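Local coordinates for protein SMG-7 (Caenorhabditis elegans, PDB 3ZHE) that forms a heterodimer with SMG-5 through 14-3-3-like domains and acts in nonsense-mediated mRNA decay, where it probably recognises phosphorylated partner proteins, at residues B[94-98]-B[125-129]; B[98-103]-B[155-159]. All blocks are in the same frame, centred on the assembly; numbering follows the deposited sequence.

Both contacts belong to the single loop that joins helix 68-92 to helix 104-107 in the helical N-terminal half of the chain, and their centres lie about 10 Å apart. Contact 1 places the first part of the loop, 94-98, against helix 122-142; contact 2 carries the next part, 98-103, to the end of helix 146-159. The order along the chain is 94-98, 98-103, 125-129, 155-159, so the two contacts interleave. Tyr98 belongs to both contacts, and Arg126 CG of contact 1 packs 3.3 Å from Ile159 O of contact 2. The loop thereby bridges the successive helices 122-142 and 146-159 on its way to helix 104-107, Tyr98 touching both.

Contact 1: residues B[94-98]-B[125-129]; sequences EIPNY and SRVFM
Tyr98 reaches from the loop after helix 68-92 to Ser125 on helix 122-142, a loop-to-helix contact in the 14-3-3-like helical bundle. With CG anti to the carbonyl carbon (chi1 -72°), the phenol points at the helix, and its OH donates to Ser125 OG over 2.8 Å. The serine hydroxyl is gripped twice, since it also bonds Lys122 O one turn earlier on its own helix.

The close-packed part is apolar and lies on the inner side. Ile95 turns its branches to the helix, CG2 resting 4.2 Å from Met129 CG while CD1 approaches Ser125 CB. The same Met129 CG lies 4.1 Å from Tyr98 CD2, so one methylene is shared by isoleucine and tyrosine. Pro96 adds a lighter touch, its CD 3.9 Å from Ser125 OG. Behind this layer, His90 of helix 68-92 meets both Ile95 and Met129, and Phe37 of helix 37-42 closes on Ile95.

Arg126, at the Tyr98 ring edge by CE1, makes up the looser, solvent side. The arginine chain bends at chi3 (-57°) and turns one face of its guanidinium to that edge; NH1 is also weakly hydrogen-bonded to Ile159 O. Ring and guanidinium stand almost perpendicular, 88° apart, so the aromatic edge meets the flat group without any stacking of faces. A phenylalanine in place of Tyr98 would keep the ring against Met129 and Arg126 but would probably leave Ser125 OG without its bond from the loop, although the bond to Lys122 O could remain. At the meeting of tyrosine and arginine, Tyr98 CE1 sits 3.5 Å above the guanidinium plane of Arg126, offset toward its rim.

Contact 2: residues B[98-103]-B[155-159]; sequences YGNDIS and QSCRI
Arg158, in the last turn of helix 146-159, bonds the backbone O of Tyr98 and the carboxylate of Asp101. NH2 donates to Tyr98 O at 3.0 Å along a nearly straight bond (165°), with the oxygen in the guanidinium plane. The Asp101 carboxylate is joined by a salt bridge: NH1 meets OD2 on its syn side at 3.0 Å, while NH2 adds weak bonds to both OD1 and OD2. The two planes are turned 40° apart, so the pairing is skewed. Within the loop, a type I turn from Gly99 to Ile102, closed by Ile102 N to Gly99 O, carries Asp101 to the arginine.

Gln155, extended beyond CG, crosses Ile102 obliquely, with NE2 2.9 Å from Asp101 O and OE1 3.5 Å from Ile102 CG1. On the apolar side of the contact, Ile159 CG2 makes a CH-pi contact over a face of the Tyr98 ring, 4.2 Å from its centroid, and CD1 packs on Tyr98 CB.

Gln155 also touches Leu133 of helix 122-142, while Cys157 of the same turn faces helix 164-176. Residues 155-159 lie within a predicted TPR repeat, so the loop packs against it, and Ser103 leads on as the N-cap of helix 104-107.

Contact 1: residues B[94-98]-B[125-129]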
loop_
_atom_site.group_PDB
_atom_site.type_symbol
_atom_site.label_atom_id
_atom_site.label_comp_id
_atom_site.label_asym_id
_atom_site.label_seq_id
_atom_site.Cartn_x
_atom_site.Cartn_y
_atom_site.Cartn_z
ATOM N N GLU B 94 -5.073 0.873 -13.104
ATOM C CA GLU B 94 -4.531 2.025 -12.388
ATOM C C GLU B 94 -5.388 2.404 -11.186
ATOM O O GLU B 94 -6.163 3.359 -11.242
ATOM C CB GLU B 94 -4.403 3.231 -13.319
ATOM C CG GLU B 94 -3.497 3.014 -14.513
ATOM C CD GLU B 94 -3.298 4.281 -15.318
ATOM O OE1 GLU B 94 -3.638 5.370 -14.807
ATOM O OE2 GLU B 94 -2.806 4.191 -16.462
ATOM N N ILE B 95 -5.242 1.658 -10.098
ATOM C CA ILE B 95 -6.003 1.938 -8.889
ATOM C C ILE B 95 -5.388 3.104 -8.130
ATOM O O ILE B 95 -4.221 3.046 -7.740
ATOM C CB ILE B 95 -6.074 0.716 -7.966
ATOM C CG1 ILE B 95 -6.668 -0.477 -8.713
ATOM C CG2 ILE B 95 -6.902 1.034 -6.731
ATOM C CD1 ILE B 95 -8.056 -0.217 -9.259
ATOM N N PRO B 96 -6.175 4.171 -7.928
ATOM C CA PRO B 96 -5.728 5.383 -7.234
ATOM C C PRO B 96 -5.218 5.098 -5.827
ATOM O O PRO B 96 -5.670 4.149 -5.187
ATOM C CB PRO B 96 -7.005 6.224 -7.155
ATOM C CG PRO B 96 -7.824 5.770 -8.313
ATOM C CD PRO B 96 -7.559 4.296 -8.420
ATOM N N ASN B 97 -4.277 5.913 -5.361
ATOM C CA ASN B 97 -3.798 5.827 -3.990
ATOM C C ASN B 97 -4.858 6.341 -3.033
ATOM O O ASN B 97 -5.463 7.385 -3.275
ATOM C CB ASN B 97 -2.514 6.638 -3.817
ATOM C CG ASN B 97 -2.068 6.720 -2.369
ATOM O OD1 ASN B 97 -1.337 5.859 -1.885
ATOM N ND2 ASN B 97 -2.505 7.763 -1.670
ATOM N N TYR B 98 -5.078 5.616 -1.942
ATOM C CA TYR B 98 -6.070 6.023 -0.953
ATOM C C TYR B 98 -5.450 6.259 0.425
ATOM O O TYR B 98 -6.160 6.361 1.425
ATOM C CB TYR B 98 -7.198 4.993 -0.864
ATOM C CG TYR B 98 -8.126 4.983 -2.061
ATOM C CD1 TYR B 98 -9.183 5.879 -2.153
ATOM C CD2 TYR B 98 -7.946 4.077 -3.097
ATOM C CE1 TYR B 98 -10.034 5.875 -3.245
ATOM C CE2 TYR B 98 -8.789 4.064 -4.193
ATOM C CZ TYR B 98 -9.832 4.965 -4.262
ATOM O OH TYR B 98 -10.675 4.956 -5.351
ATOM N N SER B 125 -13.519 1.776 -8.116
ATOM C CA SER B 125 -12.263 1.593 -7.396
ATOM C C SER B 125 -12.418 1.899 -5.912
ATOM O O SER B 125 -11.861 1.197 -5.066
ATOM C CB SER B 125 -11.156 2.459 -8.003
ATOM O OG SER B 125 -11.439 3.838 -7.846
ATOM N N ARG B 126 -13.175 2.947 -5.599
ATOM C CA ARG B 126 -13.415 3.323 -4.209
ATOM C C ARG B 126 -14.145 2.213 -3.455
ATOM O O ARG B 126 -13.657 1.716 -2.431
ATOM C CB ARG B 126 -14.199 4.638 -4.129
ATOM C CG ARG B 126 -14.386 5.167 -2.713
ATOM C CD ARG B 126 -14.932 6.590 -2.707
ATOM N NE ARG B 126 -14.072 7.509 -3.450
ATOM C CZ ARG B 126 -13.006 8.117 -2.940
ATOM N NH1 ARG B 126 -12.657 7.906 -1.678
ATOM N NH2 ARG B 126 -12.284 8.936 -3.693
ATOM N N VAL B 127 -15.306 1.819 -3.976
ATOM C CA VAL B 127 -16.105 0.763 -3.358
ATOM C C VAL B 127 -15.312 -0.539 -3.241
ATOM O O VAL B 127 -15.347 -1.204 -2.203
ATOM C CB VAL B 127 -17.406 0.499 -4.144
ATOM C CG1 VAL B 127 -18.193 -0.637 -3.513
ATOM C CG2 VAL B 127 -18.254 1.761 -4.209
ATOM N N PHE B 128 -14.587 -0.887 -4.301
ATOM C CA PHE B 128 -13.793 -2.113 -4.320
ATOM C C PHE B 128 -12.702 -2.114 -3.253
ATOM O O PHE B 128 -12.608 -3.046 -2.454
ATOM C CB PHE B 128 -13.169 -2.340 -5.698
ATOM C CG PHE B 128 -12.196 -3.482 -5.738
ATOM C CD1 PHE B 128 -12.647 -4.788 -5.773
ATOM C CD2 PHE B 128 -10.830 -3.248 -5.740
ATOM C CE1 PHE B 128 -11.756 -5.840 -5.806
ATOM C CE2 PHE B 128 -9.935 -4.296 -5.774
ATOM C CZ PHE B 128 -10.399 -5.594 -5.805
ATOM N N MET B 129 -11.876 -1.072 -3.255
ATOM C CA MET B 129 -10.793 -0.957 -2.285
ATOM C C MET B 129 -11.324 -0.988 -0.856
ATOM O O MET B 129 -10.797 -1.710 -0.000
ATOM C CB MET B 129 -9.977 0.314 -2.531
ATOM C CG MET B 129 -8.552 0.038 -2.978
ATOM S SD MET B 129 -7.611 -0.808 -1.693
ATOM C CE MET B 129 -6.702 -2.001 -2.665
#

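Contact 2: residues B[98-103]-B[155-159]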
loop_
_atom_site.group_PDB
_atom_site.type_symbol
_atom_site.label_atom_id
_atom_site.label_comp_id
_atom_site.label_asym_id
_atom_site.label_seq_id
_atom_site.Cartn_x
_atom_site.Cartn_y
_atom_site.Cartn_z
ATOM N N TYR B 98 -5.078 5.616 -1.942
ATOM C CA TYR B 98 -6.070 6.023 -0.953
ATOM C C TYR B 98 -5.450 6.259 0.425
ATOM O O TYR B 98 -6.160 6.361 1.425
ATOM C CB TYR B 98 -7.198 4.993 -0.864
ATOM C CG TYR B 98 -8.126 4.983 -2.061
ATOM C CD1 TYR B 98 -9.183 5.879 -2.153
ATOM C CD2 TYR B 98 -7.946 4.077 -3.097
ATOM C CE1 TYR B 98 -10.034 5.875 -3.245
ATOM C CE2 TYR B 98 -8.789 4.064 -4.193
ATOM C CZ TYR B 98 -9.832 4.965 -4.262
ATOM O OH TYR B 98 -10.675 4.956 -5.351
ATOM N N GLY B 99 -4.122 6.349 0.468
ATOM C CA GLY B 99 -3.408 6.597 1.708
ATOM C C GLY B 99 -2.205 5.690 1.889
ATOM O O GLY B 99 -2.305 4.475 1.713
ATOM N N ASN B 100 -1.066 6.279 2.245
ATOM C CA ASN B 100 0.155 5.512 2.481
ATOM C C ASN B 100 0.135 4.765 3.809
ATOM O O ASN B 100 1.071 4.033 4.133
ATOM C CB ASN B 100 1.392 6.407 2.404
ATOM C CG ASN B 100 1.872 6.616 0.981
ATOM O OD1 ASN B 100 1.577 5.821 0.089
ATOM N ND2 ASN B 100 2.624 7.687 0.765
ATOM N N ASP B 101 -0.933 4.959 4.574
ATOM C CA ASP B 101 -1.129 4.206 5.802
ATOM C C ASP B 101 -1.677 2.822 5.473
ATOM O O ASP B 101 -1.594 1.902 6.286
ATOM C CB ASP B 101 -2.077 4.947 6.747
ATOM C CG ASP B 101 -3.439 5.196 6.130
ATOM O OD1 ASP B 101 -3.505 5.490 4.918
ATOM O OD2 ASP B 101 -4.446 5.096 6.863
ATOM N N ILE B 102 -2.235 2.683 4.273
ATOM C CA ILE B 102 -2.747 1.400 3.803
ATOM C C ILE B 102 -1.602 0.413 3.606
ATOM O O ILE B 102 -0.585 0.749 2.996
ATOM C CB ILE B 102 -3.525 1.553 2.479
ATOM C CG1 ILE B 102 -4.787 2.392 2.693
ATOM C CG2 ILE B 102 -3.891 0.191 1.908
ATOM C CD1 ILE B 102 -5.616 2.580 1.439
ATOM N N SER B 103 -1.769 -0.798 4.136
ATOM C CA SER B 103 -0.754 -1.845 4.037
ATOM C C SER B 103 -0.332 -2.096 2.594
ATOM O O SER B 103 -1.171 -2.272 1.710
ATOM C CB SER B 103 -1.255 -3.143 4.673
ATOM O OG SER B 103 -0.358 -4.210 4.424
ATOM N N GLN B 155 -9.480 2.264 7.843
ATOM C CA GLN B 155 -9.137 2.612 6.468
ATOM C C GLN B 155 -10.346 2.423 5.554
ATOM O O GLN B 155 -10.720 3.333 4.812
ATOM C CB GLN B 155 -7.948 1.781 5.977
ATOM C CG GLN B 155 -6.633 2.117 6.668
ATOM C CD GLN B 155 -5.500 1.189 6.268
ATOM O OE1 GLN B 155 -5.653 0.344 5.387
ATOM N NE2 GLN B 155 -4.353 1.342 6.922
ATOM N N SER B 156 -10.959 1.244 5.633
ATOM C CA SER B 156 -12.156 0.922 4.860
ATOM C C SER B 156 -13.261 1.952 5.073
ATOM O O SER B 156 -13.886 2.412 4.115
ATOM C CB SER B 156 -12.661 -0.475 5.234
ATOM O OG SER B 156 -13.970 -0.709 4.743
ATOM N N CYS B 157 -13.491 2.310 6.332
ATOM C CA CYS B 157 -14.493 3.307 6.690
ATOM C C CYS B 157 -14.172 4.664 6.070
ATOM O O CYS B 157 -15.068 5.367 5.605
ATOM C CB CYS B 157 -14.597 3.437 8.211
ATOM S SG CYS B 157 -15.829 4.630 8.782
ATOM N N ARG B 158 -12.892 5.024 6.061
ATOM C CA ARG B 158 -12.470 6.294 5.475
ATOM C C ARG B 158 -12.703 6.320 3.969
ATOM O O ARG B 158 -13.195 7.310 3.429
ATOM C CB ARG B 158 -10.998 6.587 5.780
ATOM C CG ARG B 158 -10.534 7.947 5.264
ATOM C CD ARG B 158 -9.071 8.227 5.579
ATOM N NE ARG B 158 -8.159 7.461 4.734
ATOM C CZ ARG B 158 -7.284 6.576 5.195
ATOM N NH1 ARG B 158 -7.194 6.348 6.498
ATOM N NH2 ARG B 158 -6.492 5.923 4.355
ATOM N N ILE B 159 -12.349 5.227 3.297
ATOM C CA ILE B 159 -12.483 5.158 1.844
ATOM C C ILE B 159 -13.948 5.224 1.417
ATOM O O ILE B 159 -14.310 5.992 0.524
ATOM C CB ILE B 159 -11.830 3.888 1.257
ATOM C CG1 ILE B 159 -10.408 3.713 1.794
ATOM C CG2 ILE B 159 -11.824 3.946 -0.262
ATOM C CD1 ILE B 159 -9.563 4.964 1.724
#